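Local coordinates for protein ComZ (Thermus thermophilus, PDB 6QVI) that is a competence-associated pilin that probably sits at the pilus tip and acts as a receptor for DNA during natural transformation, at residues 443-449 with 461-467; 135-139 with 494-498. One frame throughout, in Å; residues are numbered along the deposited sequence.

How the interactions relate
Both interactions belong to the part of the chain built as a beta-solenoid. Interaction 1 stacks one coil on the next; interaction 2 holds the loop that enters this region, after strand 120-130 of the pilin-like sheet, against the last strand before the chain turns back toward it. Their centres lie about 15 Å apart. The two meet directly, because strands 465-467 and 491-496 are neighbours in one sheet: L466 O and V495 N stand 2.8 Å apart, a probable hydrogen bond, and V465 CG2 packs on V495 CG2 at 3.6 Å. Along the sequence, interaction 1 falls wholly between the two segments of interaction 2.

Interaction 1 (443-449 with 461-467); sequences QRGQHVM and VKGNVLF
N464 and G445 meet where one coil turns above the next: N464 ND2 donates to G445 O over 2.6 Å, almost straight at 163°. The donor lies above the carbonyl plane of G445 rather than on a lone pair. With its CG beside the backbone N (chi1 -53°), N464 turns its amide toward the 444-446 backbone, crossing the Q446 side chain at about a right angle. Q443 NE2 reaches G445 O from the opposite face of its plane, at 3.2 Å, so two amides clamp one buried carbonyl. The extended Q443 chain also gives V465 O a weak bond.

Beyond this corner, strands 447-449 and 465-467 run parallel. V465 N binds Q446 O at 2.9 Å and F467 N binds V448 O at 3.0 Å, while the return bond from V448 N to V465 O is weak. Residues pair in register: the branched V448 and L466 mesh through their methyls CG1 and CD1, and on the other face H447 ND1 comes against V465 CG1, with M449 CE beside F467 CB at 4.2 Å. The F467 ring presents an edge to V448 O.

Farther out, V461 to N464 form a type II turn, where G463, at the third position, has a positive phi (101°), readily adopted by glycine. N418 OD1 receives H447 N from the neighbouring coil, and R444 turns away to a salt bridge with D414. Side-chain amides thus do at the corner what backbone bonds do along the strands: those of Q443 and N464 satisfy the buried carbonyl of G445 where the chain bends, consistent with the use of asparagine at beta-solenoid turns.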
# COMPACT_ATOMS: atom_id res chain seq x y z
N GLN A 443 -21.53 1.81 -1.18
CA GLN A 443 -21.47 3.13 -0.57
C GLN A 443 -22.49 4.06 -1.25
O GLN A 443 -22.31 4.44 -2.42
CB GLN A 443 -20.06 3.72 -0.68
CG GLN A 443 -20.01 5.22 -0.50
CD GLN A 443 -18.64 5.76 -0.80
OE1 GLN A 443 -17.68 5.00 -0.89
NE2 GLN A 443 -18.53 7.08 -0.90
N ARG A 444 -23.52 4.46 -0.51
CA ARG A 444 -24.40 5.52 -0.99
C ARG A 444 -24.22 6.84 -0.25
O ARG A 444 -24.80 7.86 -0.68
CB ARG A 444 -25.89 5.08 -0.92
CG ARG A 444 -26.18 3.60 -1.24
CD ARG A 444 -27.67 3.20 -1.08
NE ARG A 444 -27.94 1.91 -1.72
CZ ARG A 444 -27.74 0.71 -1.17
NH1 ARG A 444 -27.26 0.57 0.06
NH2 ARG A 444 -28.03 -0.37 -1.88
N GLY A 445 -23.42 6.87 0.83
CA GLY A 445 -23.01 8.14 1.43
C GLY A 445 -22.10 8.94 0.53
O GLY A 445 -21.38 8.40 -0.31
N GLN A 446 -22.15 10.27 0.68
CA GLN A 446 -21.43 11.06 -0.30
C GLN A 446 -19.93 11.05 -0.05
O GLN A 446 -19.14 11.02 -1.00
CB GLN A 446 -21.99 12.49 -0.34
CG GLN A 446 -23.11 12.57 -1.38
CD GLN A 446 -23.29 13.92 -2.08
OE1 GLN A 446 -24.11 14.01 -2.99
NE2 GLN A 446 -22.53 14.94 -1.67
N HIS A 447 -19.51 11.03 1.21
CA HIS A 447 -18.11 11.09 1.57
C HIS A 447 -17.85 10.05 2.64
O HIS A 447 -18.44 10.11 3.72
CB HIS A 447 -17.73 12.50 2.03
CG HIS A 447 -18.01 13.56 1.00
ND1 HIS A 447 -18.06 13.30 -0.35
CD2 HIS A 447 -18.27 14.88 1.13
CE1 HIS A 447 -18.33 14.41 -1.02
NE2 HIS A 447 -18.46 15.39 -0.14
N VAL A 448 -16.99 9.07 2.35
CA VAL A 448 -16.50 8.17 3.38
C VAL A 448 -14.98 8.10 3.27
O VAL A 448 -14.42 8.08 2.16
CB VAL A 448 -17.16 6.78 3.28
CG1 VAL A 448 -17.15 6.33 1.90
CG2 VAL A 448 -16.45 5.77 4.14
N MET A 449 -14.32 8.12 4.41
CA MET A 449 -12.88 8.26 4.47
C MET A 449 -12.37 7.05 5.25
O MET A 449 -12.41 7.03 6.48
CB MET A 449 -12.52 9.61 5.07
CG MET A 449 -11.13 9.75 5.62
SD MET A 449 -10.86 11.48 6.11
CE MET A 449 -10.94 12.34 4.54
N VAL A 461 -22.17 4.97 -5.97
CA VAL A 461 -23.10 5.76 -6.76
C VAL A 461 -22.37 6.96 -7.37
O VAL A 461 -21.45 7.52 -6.76
CB VAL A 461 -24.25 6.20 -5.85
CG1 VAL A 461 -25.28 5.06 -5.69
CG2 VAL A 461 -23.66 6.50 -4.50
N LYS A 462 -22.78 7.34 -8.58
CA LYS A 462 -22.28 8.58 -9.19
C LYS A 462 -22.34 9.73 -8.19
O LYS A 462 -23.34 9.92 -7.51
CB LYS A 462 -23.13 8.94 -10.42
CG LYS A 462 -23.72 7.77 -11.19
CD LYS A 462 -24.89 8.24 -12.10
CE LYS A 462 -24.88 7.53 -13.47
NZ LYS A 462 -25.48 8.33 -14.57
N GLY A 463 -21.26 10.50 -8.11
CA GLY A 463 -21.25 11.71 -7.30
C GLY A 463 -20.58 11.57 -5.96
O GLY A 463 -20.20 12.59 -5.36
N ASN A 464 -20.47 10.36 -5.46
CA ASN A 464 -19.90 10.09 -4.16
C ASN A 464 -18.43 9.76 -4.31
O ASN A 464 -18.01 9.17 -5.31
CB ASN A 464 -20.67 8.93 -3.52
CG ASN A 464 -22.17 9.22 -3.52
OD1 ASN A 464 -22.76 9.38 -4.58
ND2 ASN A 464 -22.78 9.22 -2.37
N VAL A 465 -17.65 10.17 -3.33
CA VAL A 465 -16.20 10.02 -3.38
C VAL A 465 -15.74 9.26 -2.15
O VAL A 465 -16.25 9.46 -1.04
CB VAL A 465 -15.51 11.39 -3.57
CG1 VAL A 465 -15.82 12.33 -2.45
CG2 VAL A 465 -14.00 11.24 -3.70
N LEU A 466 -14.80 8.34 -2.35
CA LEU A 466 -14.21 7.57 -1.27
C LEU A 466 -12.75 7.95 -1.16
O LEU A 466 -12.02 7.92 -2.16
CB LEU A 466 -14.35 6.07 -1.51
CG LEU A 466 -13.57 5.21 -0.54
CD1 LEU A 466 -14.03 5.45 0.90
CD2 LEU A 466 -13.85 3.83 -0.95
N PHE A 467 -12.35 8.36 0.03
CA PHE A 467 -10.97 8.69 0.31
C PHE A 467 -10.34 7.57 1.11
O PHE A 467 -10.93 7.11 2.10
CB PHE A 467 -10.85 10.01 1.06
CG PHE A 467 -11.67 11.11 0.46
CD1 PHE A 467 -11.07 12.12 -0.27
CD2 PHE A 467 -13.04 11.18 0.68
CE1 PHE A 467 -11.82 13.16 -0.81
CE2 PHE A 467 -13.79 12.23 0.15
CZ PHE A 467 -13.18 13.22 -0.60

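Interaction 2 (135-139 with 494-498)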
# COMPACT_ATOMS: atom_id res chain seq x y z
N LEU A 135 2.80 -1.35 -2.48
CA LEU A 135 1.97 -0.82 -3.56
C LEU A 135 1.07 0.29 -3.07
O LEU A 135 0.51 0.23 -1.96
CB LEU A 135 1.14 -1.95 -4.18
CG LEU A 135 2.02 -3.00 -4.84
CD1 LEU A 135 1.20 -3.93 -5.71
CD2 LEU A 135 3.12 -2.30 -5.67
N GLU A 136 0.95 1.33 -3.90
CA GLU A 136 0.18 2.51 -3.55
C GLU A 136 -0.75 2.85 -4.70
O GLU A 136 -0.31 3.42 -5.71
CB GLU A 136 1.08 3.69 -3.19
CG GLU A 136 1.83 3.45 -1.90
CD GLU A 136 2.49 4.71 -1.39
OE1 GLU A 136 2.45 5.73 -2.10
OE2 GLU A 136 3.05 4.66 -0.26
N GLN A 137 -2.02 2.47 -4.56
CA GLN A 137 -2.98 2.71 -5.62
C GLN A 137 -4.34 3.03 -5.00
O GLN A 137 -4.66 2.59 -3.89
CB GLN A 137 -3.03 1.50 -6.57
CG GLN A 137 -3.50 0.23 -5.86
CD GLN A 137 -2.40 -0.50 -5.10
OE1 GLN A 137 -1.35 -0.79 -5.66
NE2 GLN A 137 -2.61 -0.72 -3.81
N ALA A 138 -5.17 3.76 -5.75
CA ALA A 138 -6.51 4.01 -5.23
C ALA A 138 -7.37 2.79 -5.35
O ALA A 138 -8.25 2.57 -4.51
CB ALA A 138 -7.19 5.17 -5.97
N ILE A 139 -7.15 2.00 -6.37
CA ILE A 139 -7.96 0.85 -6.58
C ILE A 139 -7.16 -0.32 -6.98
O ILE A 139 -6.53 -0.29 -7.97
CB ILE A 139 -8.88 1.07 -7.76
CG1 ILE A 139 -9.97 2.04 -7.41
CG2 ILE A 139 -9.53 -0.21 -8.20
CD1 ILE A 139 -10.88 2.28 -8.57
N VAL A 494 -12.58 8.04 -6.63
CA VAL A 494 -11.81 7.49 -5.53
C VAL A 494 -10.55 8.31 -5.39
O VAL A 494 -9.84 8.55 -6.37
CB VAL A 494 -11.45 6.00 -5.73
CG1 VAL A 494 -10.75 5.46 -4.46
CG2 VAL A 494 -12.67 5.14 -6.10
N VAL A 495 -10.24 8.72 -4.17
CA VAL A 495 -9.10 9.58 -3.93
C VAL A 495 -8.13 8.82 -3.05
O VAL A 495 -8.43 8.53 -1.88
CB VAL A 495 -9.53 10.90 -3.29
CG1 VAL A 495 -8.32 11.77 -2.98
CG2 VAL A 495 -10.48 11.61 -4.26
N TYR A 496 -6.99 8.46 -3.61
CA TYR A 496 -6.04 7.68 -2.85
C TYR A 496 -5.35 8.58 -1.84
O TYR A 496 -4.72 9.58 -2.22
CB TYR A 496 -5.05 6.99 -3.76
CG TYR A 496 -3.92 6.36 -2.98
CD1 TYR A 496 -2.63 6.39 -3.46
CD2 TYR A 496 -4.16 5.64 -1.81
CE1 TYR A 496 -1.61 5.80 -2.77
CE2 TYR A 496 -3.13 5.05 -1.10
CZ TYR A 496 -1.86 5.13 -1.59
OH TYR A 496 -0.83 4.54 -0.89
N ILE A 497 -5.44 8.22 -0.57
CA ILE A 497 -4.75 8.93 0.49
C ILE A 497 -3.86 7.92 1.20
O ILE A 497 -4.34 7.03 1.90
CB ILE A 497 -5.72 9.58 1.47
CG1 ILE A 497 -6.58 10.61 0.77
CG2 ILE A 497 -4.98 10.22 2.63
CD1 ILE A 497 -7.47 11.40 1.73
N ARG A 498 -2.55 8.11 1.06
CA ARG A 498 -1.60 7.21 1.70
C ARG A 498 -1.80 7.24 3.20
O ARG A 498 -2.03 8.30 3.78
CB ARG A 498 -0.18 7.64 1.33
CG ARG A 498 0.91 7.24 2.31
CD ARG A 498 2.26 7.89 1.93
NE ARG A 498 2.99 7.16 0.90
CZ ARG A 498 3.94 7.68 0.12
NH1 ARG A 498 4.28 8.96 0.25
NH2 ARG A 498 4.55 6.92 -0.78
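E136 and R498 meet with their flat groups steeply turned, carboxylate and guanidinium planes 69° apart. E136 OE2 nevertheless lies in the guanidinium plane, at its edge, and takes R498 NE at 2.8 Å on its syn side, tilted somewhat out of the carboxylate plane; R498 NH2 adds a weak bond to the same oxygen. Arginine suits this place because its long chain, bent at chi3 (-83°), can bring the guanidinium back to the acid, and the salt bridge pairs two charges in a partly exposed position.

Next to it, the Y496 side chain crosses that of E136 at about a right angle, with E136 CB 3.4 Å from Y496 CE1. CG of Y496 is anti to the backbone N (chi1 171°), which lays the ring along the backbone of 136-138. Q137 O sits over one face of the ring, 3.7 Å from Y496 CD2, and R498 N over the opposite face, both offset toward the rim. A broad ring fits here, bedded between two stretches of chain.

Further along, the small A138 lets the segments close in: A138 CB meets Y496 CB at 3.6 Å and V494 CG1 at 3.9 Å, while I139 CD1 reaches V494 CG2. The two segments run roughly antiparallel. A138 and I139 also pack on I156 of strand 153-157, which pairs with strand 491-496, and I139 begins strand 139-141, held by backbone hydrogen bonds to G159 and to Y161 of strand 160-162.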